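Local coordinates for protein Xaa-Pro Dipeptidase (Alteromonas macleodii, PDB 2QS8) that probably acts as a metal-dependent carboxypeptidase or dipeptidase of the amidohydrolase superfamily, and holds magnesium and methionine in its active site, at residues 238-241 against 242-246; 258-261 against 262-265; 306-309 against 310-313; 312-315 against 316-320; 327-330 against 331-334. All coordinates share one frame; numbering follows the deposited sequence.

Contact 1. Residues 238-241 against 242-246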
loop_
_atom_site.group_PDB
_atom_site.type_symbol
_atom_site.label_atom_id
_atom_site.label_comp_id
_atom_site.label_asym_id
_atom_site.label_seq_id
_atom_site.Cartn_x
_atom_site.Cartn_y
_atom_site.Cartn_z
ATOM N N GLY A 238 -3.517 -25.402 -12.647
ATOM C CA GLY A 238 -2.605 -25.034 -13.721
ATOM C C GLY A 238 -1.167 -25.266 -13.295
ATOM O O GLY A 238 -0.817 -25.050 -12.131
ATOM N N ALA A 239 -0.333 -25.702 -14.232
ATOM C CA ALA A 239 1.069 -25.984 -13.941
ATOM C C ALA A 239 1.906 -24.774 -13.538
ATOM O O ALA A 239 2.729 -24.875 -12.632
ATOM C CB ALA A 239 1.724 -26.682 -15.135
ATOM N N GLU A 240 1.708 -23.636 -14.204
ATOM C CA GLU A 240 2.483 -22.449 -13.878
ATOM C C GLU A 240 2.325 -21.926 -12.446
ATOM O O GLU A 240 3.316 -21.642 -11.773
ATOM C CB GLU A 240 2.190 -21.313 -14.857
ATOM C CG GLU A 240 2.957 -20.050 -14.501
ATOM C CD GLU A 240 3.371 -19.238 -15.709
ATOM O OE1 GLU A 240 2.487 -18.703 -16.418
ATOM O OE2 GLU A 240 4.596 -19.133 -15.948
ATOM N N GLY A 241 1.092 -21.781 -11.980
ATOM C CA GLY A 241 0.898 -21.299 -10.631
ATOM C C GLY A 241 1.479 -22.315 -9.679
ATOM O O GLY A 241 2.145 -21.967 -8.703
HETATM N N MSE A 242 1.230 -23.584 -9.986
HETATM C CA MSE A 242 1.713 -24.691 -9.173
HETATM C C MSE A 242 3.228 -24.612 -8.956
HETATM O O MSE A 242 3.701 -24.713 -7.828
HETATM C CB MSE A 242 1.343 -26.010 -9.856
HETATM C CG MSE A 242 1.642 -27.250 -9.046
HETATM SE SE MSE A 242 1.115 -28.902 -10.000
HETATM C CE MSE A 242 1.411 -30.256 -8.629
ATOM N N LYS A 243 3.980 -24.411 -10.035
ATOM C CA LYS A 243 5.442 -24.325 -9.939
ATOM C C LYS A 243 5.952 -23.098 -9.167
ATOM O O LYS A 243 6.987 -23.162 -8.494
ATOM C CB LYS A 243 6.053 -24.389 -11.342
ATOM C CG LYS A 243 5.847 -25.762 -11.982
ATOM C CD LYS A 243 6.514 -25.927 -13.330
ATOM C CE LYS A 243 5.814 -25.144 -14.410
ATOM N NZ LYS A 243 6.122 -25.707 -15.754
ATOM N N ARG A 244 5.228 -21.985 -9.245
ATOM C CA ARG A 244 5.642 -20.795 -8.507
ATOM C C ARG A 244 5.591 -21.140 -7.018
ATOM O O ARG A 244 6.437 -20.710 -6.240
ATOM C CB ARG A 244 4.710 -19.612 -8.802
ATOM C CG ARG A 244 4.730 -19.143 -10.245
ATOM C CD ARG A 244 3.899 -17.876 -10.467
ATOM N NE ARG A 244 3.935 -17.455 -11.868
ATOM C CZ ARG A 244 3.251 -16.426 -12.374
ATOM N NH1 ARG A 244 2.455 -15.690 -11.603
ATOM N NH2 ARG A 244 3.374 -16.122 -13.659
ATOM N N ALA A 245 4.597 -21.940 -6.644
ATOM C CA ALA A 245 4.410 -22.347 -5.258
ATOM C C ALA A 245 5.409 -23.420 -4.823
ATOM O O ALA A 245 5.920 -23.371 -3.707
ATOM C CB ALA A 245 2.976 -22.843 -5.045
ATOM N N ILE A 246 5.670 -24.389 -5.699
ATOM C CA ILE A 246 6.614 -25.453 -5.388
ATOM C C ILE A 246 7.989 -24.838 -5.177
ATOM O O ILE A 246 8.671 -25.146 -4.205
ATOM C CB ILE A 246 6.679 -26.483 -6.527
ATOM C CG1 ILE A 246 5.303 -27.119 -6.711
ATOM C CG2 ILE A 246 7.712 -27.560 -6.210
ATOM C CD1 ILE A 246 5.156 -27.926 -7.975
#

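Contact 2. Residues 258-261 against 262-265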
loop_
_atom_site.group_PDB
_atom_site.type_symbol
_atom_site.label_atom_id
_atom_site.label_comp_id
_atom_site.label_asym_id
_atom_site.label_seq_id
_atom_site.Cartn_x
_atom_site.Cartn_y
_atom_site.Cartn_z
ATOM N N PHE A 258 -3.121 -30.357 -13.631
ATOM C CA PHE A 258 -2.300 -30.306 -14.839
ATOM C C PHE A 258 -0.807 -30.271 -14.534
ATOM O O PHE A 258 -0.009 -29.623 -15.221
ATOM C CB PHE A 258 -2.723 -29.114 -15.691
ATOM C CG PHE A 258 -4.193 -29.100 -15.998
ATOM C CD1 PHE A 258 -4.762 -30.092 -16.798
ATOM C CD2 PHE A 258 -5.021 -28.130 -15.444
ATOM C CE1 PHE A 258 -6.131 -30.116 -17.031
ATOM C CE2 PHE A 258 -6.382 -28.147 -15.669
ATOM C CZ PHE A 258 -6.944 -29.138 -16.462
HETATM N N MSE A 259 -0.443 -30.995 -13.485
HETATM C CA MSE A 259 0.936 -31.094 -13.061
HETATM C C MSE A 259 1.770 -31.629 -14.226
HETATM O O MSE A 259 1.403 -32.634 -14.830
HETATM C CB MSE A 259 1.007 -32.058 -11.899
HETATM C CG MSE A 259 2.355 -32.154 -11.272
HETATM SE SE MSE A 259 2.233 -33.644 -10.035
HETATM C CE MSE A 259 0.796 -33.096 -8.785
ATOM N N ASP A 260 2.873 -30.961 -14.556
ATOM C CA ASP A 260 3.719 -31.429 -15.662
ATOM C C ASP A 260 4.999 -32.113 -15.175
ATOM O O ASP A 260 5.229 -32.215 -13.974
ATOM C CB ASP A 260 4.065 -30.274 -16.622
ATOM C CG ASP A 260 4.739 -29.113 -15.934
ATOM O OD1 ASP A 260 5.168 -29.261 -14.778
ATOM O OD2 ASP A 260 4.850 -28.045 -16.565
ATOM N N LEU A 261 5.821 -32.596 -16.103
ATOM C CA LEU A 261 7.065 -33.278 -15.743
ATOM C C LEU A 261 7.972 -32.396 -14.889
ATOM O O LEU A 261 8.531 -32.849 -13.891
ATOM C CB LEU A 261 7.823 -33.725 -17.006
ATOM C CG LEU A 261 9.183 -34.409 -16.790
ATOM C CD1 LEU A 261 9.013 -35.646 -15.917
ATOM C CD2 LEU A 261 9.796 -34.788 -18.136
ATOM N N GLU A 262 8.111 -31.134 -15.278
ATOM C CA GLU A 262 8.952 -30.208 -14.533
ATOM C C GLU A 262 8.456 -30.002 -13.099
ATOM O O GLU A 262 9.247 -29.973 -12.153
ATOM C CB GLU A 262 9.007 -28.856 -15.234
ATOM C CG GLU A 262 9.871 -27.853 -14.501
ATOM C CD GLU A 262 9.735 -26.447 -15.047
ATOM O OE1 GLU A 262 10.368 -25.540 -14.467
ATOM O OE2 GLU A 262 9.001 -26.251 -16.044
ATOM N N ALA A 263 7.143 -29.858 -12.943
ATOM C CA ALA A 263 6.567 -29.650 -11.625
ATOM C C ALA A 263 6.824 -30.866 -10.746
ATOM O O ALA A 263 7.082 -30.726 -9.561
ATOM C CB ALA A 263 5.071 -29.388 -11.733
HETATM N N MSE A 264 6.758 -32.052 -11.343
HETATM C CA MSE A 264 6.985 -33.278 -10.607
HETATM C C MSE A 264 8.394 -33.377 -10.055
HETATM O O MSE A 264 8.569 -33.710 -8.890
HETATM C CB MSE A 264 6.670 -34.470 -11.489
HETATM C CG MSE A 264 5.204 -34.525 -11.852
HETATM SE SE MSE A 264 4.659 -36.238 -12.675
HETATM C CE MSE A 264 4.978 -35.901 -14.559
ATOM N N ASP A 265 9.396 -33.076 -10.877
ATOM C CA ASP A 265 10.774 -33.121 -10.407
ATOM C C ASP A 265 11.006 -32.033 -9.357
ATOM O O ASP A 265 11.758 -32.227 -8.402
ATOM C CB ASP A 265 11.756 -32.948 -11.568
ATOM C CG ASP A 265 11.772 -34.151 -12.502
ATOM O OD1 ASP A 265 11.746 -35.291 -11.993
ATOM O OD2 ASP A 265 11.824 -33.967 -13.736
#

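Contact 3. Residues 306-309 against 310-313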
loop_
_atom_site.group_PDB
_atom_site.type_symbol
_atom_site.label_atom_id
_atom_site.label_comp_id
_atom_site.label_asym_id
_atom_site.label_seq_id
_atom_site.Cartn_x
_atom_site.Cartn_y
_atom_site.Cartn_z
ATOM N N GLY A 306 -11.862 -32.133 -13.501
ATOM C CA GLY A 306 -12.199 -33.398 -12.865
ATOM C C GLY A 306 -11.649 -34.724 -13.402
ATOM O O GLY A 306 -11.084 -35.501 -12.634
ATOM N N PRO A 307 -11.805 -35.021 -14.702
ATOM C CA PRO A 307 -11.320 -36.275 -15.300
ATOM C C PRO A 307 -9.808 -36.498 -15.311
ATOM O O PRO A 307 -9.346 -37.637 -15.322
ATOM C CB PRO A 307 -11.881 -36.225 -16.724
ATOM C CG PRO A 307 -13.050 -35.268 -16.626
ATOM C CD PRO A 307 -12.523 -34.212 -15.701
ATOM N N GLN A 308 -9.046 -35.409 -15.308
ATOM C CA GLN A 308 -7.588 -35.477 -15.358
ATOM C C GLN A 308 -6.875 -35.846 -14.055
ATOM O O GLN A 308 -5.753 -36.339 -14.089
ATOM C CB GLN A 308 -7.043 -34.141 -15.874
ATOM C CG GLN A 308 -5.524 -34.049 -15.980
ATOM C CD GLN A 308 -4.936 -35.078 -16.928
ATOM O OE1 GLN A 308 -5.380 -35.208 -18.069
ATOM N NE2 GLN A 308 -3.925 -35.810 -16.464
ATOM N N ILE A 309 -7.506 -35.609 -12.912
ATOM C CA ILE A 309 -6.856 -35.913 -11.640
ATOM C C ILE A 309 -6.419 -37.372 -11.494
ATOM O O ILE A 309 -5.285 -37.640 -11.109
ATOM C CB ILE A 309 -7.751 -35.505 -10.451
ATOM C CG1 ILE A 309 -7.917 -33.981 -10.447
ATOM C CG2 ILE A 309 -7.123 -35.950 -9.139
ATOM C CD1 ILE A 309 -8.739 -33.437 -9.294
ATOM N N SER A 310 -7.310 -38.309 -11.810
ATOM C CA SER A 310 -6.987 -39.734 -11.712
ATOM C C SER A 310 -5.766 -40.080 -12.562
ATOM O O SER A 310 -4.921 -40.889 -12.167
ATOM C CB SER A 310 -8.177 -40.582 -12.166
ATOM O OG SER A 310 -8.499 -40.311 -13.519
ATOM N N ASP A 311 -5.677 -39.462 -13.734
ATOM C CA ASP A 311 -4.566 -39.708 -14.636
ATOM C C ASP A 311 -3.286 -39.071 -14.099
ATOM O O ASP A 311 -2.219 -39.676 -14.143
ATOM C CB ASP A 311 -4.885 -39.160 -16.023
ATOM C CG ASP A 311 -3.897 -39.631 -17.061
ATOM O OD1 ASP A 311 -3.810 -40.863 -17.264
ATOM O OD2 ASP A 311 -3.204 -38.782 -17.663
ATOM N N THR A 312 -3.392 -37.848 -13.592
ATOM C CA THR A 312 -2.239 -37.161 -13.031
ATOM C C THR A 312 -1.719 -37.918 -11.803
ATOM O O THR A 312 -0.512 -38.013 -11.582
ATOM C CB THR A 312 -2.606 -35.718 -12.635
ATOM O OG1 THR A 312 -2.782 -34.936 -13.824
ATOM C CG2 THR A 312 -1.523 -35.090 -11.787
ATOM N N PHE A 313 -2.635 -38.465 -11.015
ATOM C CA PHE A 313 -2.263 -39.214 -9.818
ATOM C C PHE A 313 -1.308 -40.364 -10.131
ATOM O O PHE A 313 -0.281 -40.524 -9.472
ATOM C CB PHE A 313 -3.513 -39.782 -9.135
ATOM C CG PHE A 313 -3.205 -40.705 -7.986
ATOM C CD1 PHE A 313 -2.858 -40.193 -6.744
ATOM C CD2 PHE A 313 -3.239 -42.090 -8.156
ATOM C CE1 PHE A 313 -2.549 -41.032 -5.679
ATOM C CE2 PHE A 313 -2.930 -42.940 -7.099
ATOM C CZ PHE A 313 -2.584 -42.409 -5.856
#

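Contact 4. Residues 312-315 against 316-320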
loop_
_atom_site.group_PDB
_atom_site.type_symbol
_atom_site.label_atom_id
_atom_site.label_comp_id
_atom_site.label_asym_id
_atom_site.label_seq_id
_atom_site.Cartn_x
_atom_site.Cartn_y
_atom_site.Cartn_z
ATOM N N THR A 312 -3.392 -37.848 -13.592
ATOM C CA THR A 312 -2.239 -37.161 -13.031
ATOM C C THR A 312 -1.719 -37.918 -11.803
ATOM O O THR A 312 -0.512 -38.013 -11.582
ATOM C CB THR A 312 -2.606 -35.718 -12.635
ATOM O OG1 THR A 312 -2.782 -34.936 -13.824
ATOM C CG2 THR A 312 -1.523 -35.090 -11.787
ATOM N N PHE A 313 -2.635 -38.465 -11.015
ATOM C CA PHE A 313 -2.263 -39.214 -9.818
ATOM C C PHE A 313 -1.308 -40.364 -10.131
ATOM O O PHE A 313 -0.281 -40.524 -9.472
ATOM C CB PHE A 313 -3.513 -39.782 -9.135
ATOM C CG PHE A 313 -3.205 -40.705 -7.986
ATOM C CD1 PHE A 313 -2.858 -40.193 -6.744
ATOM C CD2 PHE A 313 -3.239 -42.090 -8.156
ATOM C CE1 PHE A 313 -2.549 -41.032 -5.679
ATOM C CE2 PHE A 313 -2.930 -42.940 -7.099
ATOM C CZ PHE A 313 -2.584 -42.409 -5.856
ATOM N N ARG A 314 -1.666 -41.174 -11.128
ATOM C CA ARG A 314 -0.848 -42.315 -11.526
ATOM C C ARG A 314 0.549 -41.853 -11.912
ATOM O O ARG A 314 1.542 -42.415 -11.450
ATOM C CB ARG A 314 -1.493 -43.055 -12.699
ATOM C CG ARG A 314 -0.637 -44.165 -13.281
ATOM C CD ARG A 314 -1.317 -44.821 -14.474
ATOM N NE ARG A 314 -2.466 -45.646 -14.092
ATOM C CZ ARG A 314 -2.375 -46.799 -13.432
ATOM N NH1 ARG A 314 -1.187 -47.269 -13.077
ATOM N NH2 ARG A 314 -3.470 -47.487 -13.132
ATOM N N LYS A 315 0.613 -40.827 -12.757
ATOM C CA LYS A 315 1.884 -40.264 -13.210
ATOM C C LYS A 315 2.752 -39.809 -12.039
ATOM O O LYS A 315 3.945 -40.104 -11.983
ATOM C CB LYS A 315 1.636 -39.069 -14.134
ATOM C CG LYS A 315 1.036 -39.415 -15.491
ATOM C CD LYS A 315 0.767 -38.151 -16.308
ATOM C CE LYS A 315 0.549 -38.461 -17.789
ATOM N NZ LYS A 315 -0.593 -39.390 -18.034
ATOM N N ALA A 316 2.143 -39.086 -11.103
ATOM C CA ALA A 316 2.868 -38.578 -9.951
ATOM C C ALA A 316 3.378 -39.710 -9.078
ATOM O O ALA A 316 4.514 -39.681 -8.621
ATOM C CB ALA A 316 1.977 -37.657 -9.133
ATOM N N TYR A 317 2.529 -40.704 -8.849
ATOM C CA TYR A 317 2.913 -41.842 -8.025
ATOM C C TYR A 317 4.091 -42.610 -8.613
ATOM O O TYR A 317 5.079 -42.848 -7.928
ATOM C CB TYR A 317 1.739 -42.802 -7.838
ATOM C CG TYR A 317 2.138 -44.064 -7.117
ATOM C CD1 TYR A 317 2.530 -44.029 -5.783
ATOM C CD2 TYR A 317 2.166 -45.288 -7.784
ATOM C CE1 TYR A 317 2.946 -45.184 -5.125
ATOM C CE2 TYR A 317 2.582 -46.449 -7.140
ATOM C CZ TYR A 317 2.971 -46.390 -5.814
ATOM O OH TYR A 317 3.403 -47.534 -5.177
ATOM N N GLU A 318 3.983 -43.001 -9.876
ATOM C CA GLU A 318 5.057 -43.752 -10.517
ATOM C C GLU A 318 6.360 -42.949 -10.546
ATOM O O GLU A 318 7.438 -43.496 -10.342
ATOM C CB GLU A 318 4.643 -44.149 -11.933
ATOM C CG GLU A 318 3.292 -44.849 -11.989
ATOM C CD GLU A 318 2.901 -45.275 -13.396
ATOM O OE1 GLU A 318 3.209 -44.536 -14.359
ATOM O OE2 GLU A 318 2.267 -46.341 -13.537
ATOM N N LYS A 319 6.251 -41.646 -10.785
ATOM C CA LYS A 319 7.419 -40.770 -10.828
ATOM C C LYS A 319 8.096 -40.655 -9.459
ATOM O O LYS A 319 9.237 -40.200 -9.358
ATOM C CB LYS A 319 7.015 -39.383 -11.314
ATOM C CG LYS A 319 8.174 -38.430 -11.522
ATOM C CD LYS A 319 8.950 -38.768 -12.783
ATOM C CE LYS A 319 10.053 -37.752 -13.046
ATOM N NZ LYS A 319 10.733 -38.012 -14.347
ATOM N N GLY A 320 7.388 -41.047 -8.404
ATOM C CA GLY A 320 7.967 -40.987 -7.073
ATOM C C GLY A 320 7.667 -39.749 -6.247
ATOM O O GLY A 320 8.351 -39.488 -5.255
#

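Contact 5. Residues 327-330 against 331-334. With MET (methionine), chain D.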
loop_
_atom_site.group_PDB
_atom_site.type_symbol
_atom_site.label_atom_id
_atom_site.label_comp_id
_atom_site.label_asym_id
_atom_site.label_seq_id
_atom_site.Cartn_x
_atom_site.Cartn_y
_atom_site.Cartn_z
ATOM N N THR A 327 -9.076 -35.813 0.332
ATOM C CA THR A 327 -10.270 -36.017 -0.492
ATOM C C THR A 327 -11.054 -34.795 -1.010
ATOM O O THR A 327 -11.727 -34.871 -2.037
ATOM C CB THR A 327 -11.273 -36.885 0.280
ATOM O OG1 THR A 327 -11.835 -36.109 1.344
ATOM C CG2 THR A 327 -10.559 -38.093 0.906
ATOM N N ASP A 328 -10.967 -33.685 -0.285
ATOM C CA ASP A 328 -11.703 -32.474 -0.611
ATOM C C ASP A 328 -13.179 -32.732 -0.289
ATOM O O ASP A 328 -14.087 -32.285 -1.008
ATOM C CB ASP A 328 -11.532 -32.068 -2.084
ATOM C CG ASP A 328 -11.896 -30.600 -2.337
ATOM O OD1 ASP A 328 -12.244 -29.875 -1.380
ATOM O OD2 ASP A 328 -11.823 -30.152 -3.499
ATOM N N ALA A 329 -13.396 -33.482 0.786
ATOM C CA ALA A 329 -14.736 -33.771 1.282
ATOM C C ALA A 329 -15.332 -32.411 1.668
ATOM O O ALA A 329 -14.725 -31.642 2.411
ATOM C CB ALA A 329 -14.659 -34.680 2.497
ATOM N N GLY A 330 -16.514 -32.128 1.189
ATOM C CA GLY A 330 -17.171 -30.846 1.396
ATOM C C GLY A 330 -17.705 -30.481 0.021
ATOM O O GLY A 330 -18.573 -29.628 -0.137
ATOM N N VAL A 331 -17.135 -31.163 -0.949
ATOM C CA VAL A 331 -17.558 -31.184 -2.294
ATOM C C VAL A 331 -18.518 -32.344 -2.282
ATOM O O VAL A 331 -19.728 -32.172 -2.310
ATOM C CB VAL A 331 -16.377 -31.421 -3.274
ATOM C CG1 VAL A 331 -16.892 -31.574 -4.687
ATOM C CG2 VAL A 331 -15.382 -30.272 -3.176
ATOM N N GLN A 332 -17.969 -33.557 -2.248
ATOM C CA GLN A 332 -18.806 -34.743 -2.095
ATOM C C GLN A 332 -19.222 -34.803 -0.642
ATOM O O GLN A 332 -18.684 -34.064 0.185
ATOM C CB GLN A 332 -18.062 -36.029 -2.517
ATOM C CG GLN A 332 -16.834 -36.352 -1.682
ATOM C CD GLN A 332 -15.580 -35.628 -2.164
ATOM O OE1 GLN A 332 -15.563 -35.090 -3.275
ATOM N NE2 GLN A 332 -14.433 -35.494 -1.513
ATOM N N LYS A 333 -20.165 -35.675 -0.308
ATOM C CA LYS A 333 -20.637 -35.788 1.074
ATOM C C LYS A 333 -19.531 -36.179 2.059
ATOM O O LYS A 333 -18.625 -36.940 1.718
ATOM C CB LYS A 333 -21.756 -36.824 1.163
ATOM C CG LYS A 333 -23.067 -36.446 0.491
ATOM C CD LYS A 333 -23.956 -35.663 1.443
ATOM C CE LYS A 333 -25.426 -36.044 1.293
ATOM N NZ LYS A 333 -25.917 -35.889 -0.103
ATOM N N HIS A 334 -19.619 -35.656 3.280
ATOM C CA HIS A 334 -18.651 -35.971 4.325
ATOM C C HIS A 334 -18.971 -37.377 4.794
ATOM O O HIS A 334 -20.145 -37.751 4.876
ATOM C CB HIS A 334 -18.780 -34.996 5.505
ATOM C CG HIS A 334 -18.257 -33.623 5.220
ATOM N ND1 HIS A 334 -16.910 -33.327 5.220
ATOM C CD2 HIS A 334 -18.895 -32.483 4.865
ATOM C CE1 HIS A 334 -16.744 -32.063 4.872
ATOM N NE2 HIS A 334 -17.931 -31.529 4.651
HETATM N N MET D . -12.532 -27.625 -4.897
HETATM C CA MET D . -11.757 -27.820 -6.158
HETATM C C MET D . -12.031 -26.711 -7.170
HETATM O O MET D . -11.168 -26.495 -8.046
HETATM C CB MET D . -12.118 -29.167 -6.783
HETATM C CG MET D . -11.331 -29.475 -8.027
HETATM S SD MET D . -11.631 -31.120 -8.570
HETATM C CE MET D . -10.822 -32.016 -7.275
HETATM O OXT MET D . -13.107 -26.082 -7.077
#

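Contact 1. Residues 238-241 against 242-246
Gly238 and Met242 meet at the start of helix 239-248, where the packing is tight. Gly238, the N-cap residue, accepts a weak hydrogen bond at its carbonyl O from Met242 N, and the same oxygen lies 3.3 Å from Met242 CB. Met242, a selenomethionine, holds CG anti to its backbone N (chi1 -173°) and stays extended, which carries its selenium away from this turn toward Ile253, Met259 and Met267; a long unbranched apolar chain suits that reach. One turn on from the buried Gly241, Ala245 N bonds to Gly241 O at 3.2 Å, and the small methyl of Ala245 fits against Val234 of strand 231-236.

Lys243 stands at the border. Its backbone N donates to Ala239 O at 2.9 Å. A bend at chi3 lays Lys243 CE 3.6 Å from Ala239 O, and the amine goes on to salt bridges with Asp260 and Glu262. The looser side belongs to exposed Glu240 and to Arg244. Glu240 OE1 is 3.9 Å from Arg244 NH2, a long salt bridge in which that oxygen lies well out of the guanidinium plane and no N-H points at it. Firmer partners of Arg244 lie elsewhere: Phe213 O for NH1, and Asp227 of the second subunit for NH2. An inner apolar side and an outer charged one fit this helix of a beta-alpha-beta unit, between strands 231-236 and 252-253 of the TIM barrel.

Contact 2. Residues 258-261 against 262-265
Asp260 caps Ala263 at the N-terminus of helix 261-270, an N-cap arrangement on one of the helices of the TIM barrel. The hydrogen bonds come first. Asp260 OD1 accepts from Ala263 N at 2.8 Å, the donor approaching nearly in line with the C-O bond; a chi1 of 57°, which tucks CG between the backbone N and the carbonyl carbon, swings the carboxylate back over the first turn. Aspartate suits an N-cap because its short side chain reaches a first-turn amide that lacks a helical carbonyl four residues back. Behind the cap the regular pattern begins, with Met264 N on Asp260 O at 3.0 Å and Asp265 N on Leu261 O at 3.1 Å.

Charge forms the second group. Asp260 OD2 and Glu262 OE2 stand 4.6 Å apart, like charges that share a partner, the amine of Lys243, which makes a salt bridge to each and would be expected to offset their repulsion.

The apolar contacts lie on the inner side. Met259 and Met264, both selenomethionines, cross at about a right angle, Met259 SE touching Met264 CG at 3.6 Å. Met259 CG also meets Ala263 CB at 3.9 Å, where a small residue lets Lys243 and Ile246 of helix 239-248 come into contact. Bent at chi3, the side chain of Met264 doubles back, and its CE comes to rest 3.6 Å from Leu261 CA.

Contact 3. Residues 306-309 against 310-313
Thr312 N donates to Gln308 O and Phe313 N to Ile309 O, each at 2.8 Å, the regular alpha-helical bonding of helix 299-319 of the TIM barrel, which is kinked where Pro307 has no N-H to give to the turn before. On the polar flank the amide of Gln308 bridges two residues of the next turn. Its NE2 reaches Thr312 OG1 at 3.0 Å, with the oxygen close to the amide plane, and Asp311 OD2 at 3.3 Å, on the anti lone pair; amide and carboxylate planes stand 80° apart. A bend at chi2 (60°) turns the amide forward along the helix, toward these two acceptors. Each acceptor has a second partner, Lys315 for Asp311 and Thr257 O for the threonine hydroxyl. With an alanine at Gln308 both NE2 bonds vanish, and the Asp311 carboxylate would probably be freer to turn, steadied by Lys315 alone among the partners described. The buried flank is apolar: Ile309, branched and compact, touches the bound methionine as well as Ile278, while Phe313 packs on Ile278 and Ile323. Near the kink, Ser310 OG turns back to make a weak bond to Pro307 O at 3.3 Å.

Contact 4. Residues 312-315 against 316-320
Thr312, Phe313, Arg314 and Lys315 each offer a carbonyl to the amide four residues on, so the last turns of helix 299-319 are bonded without a break. Ala316 N meets Thr312 O at 2.9 Å, and the bond from Glu318 N to Arg314 O is almost perfectly straight at 178°. Small and buried, Ala316 sets its CB 3.5 Å from Thr312 O and lets the helix lie close to Tyr274 of strand 273-275. Phe313 packs on Ile323 and Asn347, Tyr317 on Met349 and Pro350.

The helix ends in a Schellman motif at Gly320, whose positive phi of 95° would jam a CB against the carbonyl O of Lys319, a place for glycine; Gly320 N bonds back to Tyr317 O at 3.0 Å.

Arg314 and Glu318 make the charged pair on the outer side. The glutamate crosses the arginine aslant, its CG 3.0 Å from Arg314 O and its OE2 3.6 Å from Arg314 CG. Glu318 OE2 also lies 3.6 Å from Arg314 NH1, at the edge of the guanidinium and in its plane, a long salt bridge; the bend at chi3 of Arg314 (-72°) brings NH1 round to it. An alanine in place of Arg314 removes the guanidinium and the stem beyond CB, and the Glu318 carboxylate, left without its opposite charge, would probably be free to swing. The amine of Lys315 goes instead to its salt bridge with Asp311, while Lys319 leans on Leu261 and Ile268 of helix 261-270.

Contact 5. Residues 327-330 against 331-334
In the metal-site loop of the amidohydrolase TIM barrel, His334 lays one face of its ring over Gly330 N, with Gly330 CA 3.4 Å from His334 NE2, while Ala329 O approaches His334 CE1 obliquely at 3.2 Å. The ring also stacks with His98 and meets Phe72 at an angle, and its NE2 bonds to Gln74 O. The second flat group is the amide of Gln332, turned toward Thr327 by the bend at chi2 (-85°): its NE2 gives an in-plane bond to Thr327 O at 2.8 Å, though relative to the acceptor that donor stands above the carbonyl plane, 67° out of it. The third is the carboxylate of Asp328. With His69 and His71 it forms the magnesium site, and its OD2 accepts from the amino N of the bound methionine at 3.0 Å.

Two backbone hydrogen bonds fold the loop that carries this aspartate. Val331 N bonds to Asp328 O at 3.2 Å, and Gly330 N to Gln332 O at 3.1 Å in the carbonyl plane. Gly330 has a phi of 135°, where any CB would jam against the carbonyl O of Ala329, so glycine fits. Branched and apolar, Val331 lies beside the carboxylate, its CG2 3.6 Å from Asp328 OD2.

Contacts 1 to 4 form one connected patch of the barrel's outer helices. Contacts 1 and 2, centres 9 Å apart, are tied by Lys243 NZ to Asp260 OD2 at 2.8 Å. Contact 2 leans on helix 299-319 twice: Met259 CB lies 4.0 Å from Thr312 CG2, shared by contacts 3 and 4, and Asp265 OD1 lies 3.2 Å from Lys319 CE in contact 4. Contact 5 stands apart, its centre 24 Å from that of contact 1 and 17 Å from that of contact 3. The bound methionine joins contacts 3 and 5: the side chain of Ile309 is about 3 Å from it, and that of Asp328, also in its pocket, about 3 Å from the magnesium ion.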